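PDB 4LXR: protein toll, which binds the cleaved, activated form of the cytokine Spätzle through its leucine-rich-repeat ectodomain and signals in embryonic dorsal-ventral patterning and antifungal defence. Local coordinates for residues Ser90-Tyr94 with Leu95-Ser99. Residues are numbered along the deposited sequence; the frame is centred on the assembly and turned at random.
Sequences SILDY and LGIVS
Leu92 and Ile97 meet where the helix ends and the chain turns into a short strand. Leu92 CD2 lies 3.9 Å from Ile97 CD1, and the two side chains cross at a slant. CG1 of Ile97 is anti to the carbonyl carbon (chi1 -73°) and the chain is extended beyond it, which puts CD1 against the leucine methyl. Leu95 is the third apolar member. Its CG packs 3.6 Å from Ile91 O, and its CD1 makes only a loose contact with Ile91 CG2 (4.4 Å).

The backbone between them forms a Schellman motif. Ile97 N donates to Leu92 O at 2.9 Å, and the bond is nearly straight (164°). Inside this loop, Gly96 N is hydrogen-bonded to Asp93 O at 2.7 Å. Here the donor sits well above the carbonyl plane, off the lone pairs. Gly96 has a positive phi of 69°, a value that favours glycine. Leu95 N still makes the last helical bond, to Ile91 O at 3.2 Å, and a weak one to Leu92 O.

At the polar edge, one water lies 2.5 Å from Asp93 OD1 and 2.6 Å from Ile97 O. It probably bridges the last helical turn and the strand. The other carboxylate oxygen of Asp93 forms a salt bridge with Arg121, which also bonds Ser90 OG.

The motif closes helix 88-94 near the N-terminal end of the Toll ectodomain. Leu92 and Ile97 both pack on Val75 of strand 74-78, and Leu95 and Ile97 also touch strand 47-52. Strand 97-98 then runs parallel to strand 70-72.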
# COMPACT_ATOMS: atom_id res chain seq x y z
N SER A 90 45.37 -24.46 -11.07
CA SER A 90 45.34 -25.77 -11.71
C SER A 90 43.92 -26.31 -11.94
O SER A 90 43.65 -26.96 -12.95
CB SER A 90 46.19 -26.76 -10.93
OG SER A 90 47.57 -26.46 -11.10
N ILE A 91 43.01 -26.05 -11.01
CA ILE A 91 41.60 -26.38 -11.25
C ILE A 91 41.07 -25.55 -12.43
O ILE A 91 40.45 -26.09 -13.35
CB ILE A 91 40.73 -26.15 -10.00
CG1 ILE A 91 41.05 -27.21 -8.94
CG2 ILE A 91 39.25 -26.21 -10.36
CD1 ILE A 91 40.82 -26.73 -7.53
N LEU A 92 41.37 -24.25 -12.41
CA LEU A 92 40.93 -23.36 -13.48
C LEU A 92 41.54 -23.72 -14.85
O LEU A 92 40.84 -23.68 -15.88
CB LEU A 92 41.17 -21.89 -13.11
CG LEU A 92 40.63 -21.41 -11.75
CD1 LEU A 92 40.69 -19.89 -11.60
CD2 LEU A 92 39.22 -21.90 -11.49
N ASP A 93 42.83 -24.09 -14.87
CA ASP A 93 43.46 -24.56 -16.10
C ASP A 93 42.71 -25.77 -16.66
O ASP A 93 42.44 -25.84 -17.85
CB ASP A 93 44.93 -24.98 -15.91
CG ASP A 93 45.82 -23.84 -15.43
OD1 ASP A 93 45.45 -22.66 -15.63
OD2 ASP A 93 46.88 -24.12 -14.84
N TYR A 94 42.37 -26.71 -15.77
CA TYR A 94 41.71 -27.95 -16.15
C TYR A 94 40.40 -27.65 -16.88
O TYR A 94 40.05 -28.32 -17.84
CB TYR A 94 41.40 -28.78 -14.91
CG TYR A 94 41.00 -30.21 -15.21
CD1 TYR A 94 41.95 -31.17 -15.53
CD2 TYR A 94 39.65 -30.60 -15.16
CE1 TYR A 94 41.59 -32.47 -15.80
CE2 TYR A 94 39.28 -31.90 -15.42
CZ TYR A 94 40.26 -32.83 -15.75
OH TYR A 94 39.90 -34.13 -16.01
N LEU A 95 39.70 -26.63 -16.41
CA LEU A 95 38.43 -26.23 -16.98
C LEU A 95 38.64 -25.32 -18.19
O LEU A 95 37.68 -24.92 -18.84
CB LEU A 95 37.59 -25.55 -15.92
CG LEU A 95 37.18 -26.49 -14.79
CD1 LEU A 95 36.44 -25.73 -13.67
CD2 LEU A 95 36.33 -27.62 -15.38
N GLY A 96 39.90 -25.00 -18.48
CA GLY A 96 40.22 -24.13 -19.60
C GLY A 96 39.79 -22.68 -19.38
O GLY A 96 39.47 -21.97 -20.34
N ILE A 97 39.77 -22.26 -18.11
CA ILE A 97 39.37 -20.88 -17.78
C ILE A 97 40.54 -19.94 -18.04
O ILE A 97 41.66 -20.22 -17.63
CB ILE A 97 38.91 -20.77 -16.32
CG1 ILE A 97 37.54 -21.44 -16.15
CG2 ILE A 97 38.84 -19.31 -15.89
CD1 ILE A 97 37.13 -21.65 -14.72
N VAL A 98 40.30 -18.85 -18.77
CA VAL A 98 41.41 -17.97 -19.14
C VAL A 98 41.30 -16.58 -18.51
O VAL A 98 40.24 -15.96 -18.53
CB VAL A 98 41.56 -17.86 -20.68
CG1 VAL A 98 42.53 -16.75 -21.05
CG2 VAL A 98 42.04 -19.20 -21.27
N SER A 99 42.41 -16.14 -17.93
CA SER A 99 42.58 -14.78 -17.42
C SER A 99 41.36 -14.19 -16.71
O SER A 99 40.77 -13.21 -17.16
CB SER A 99 43.01 -13.85 -18.55
OG SER A 99 42.00 -13.75 -19.54
O HOH W 1 43.92 -21.33 -17.12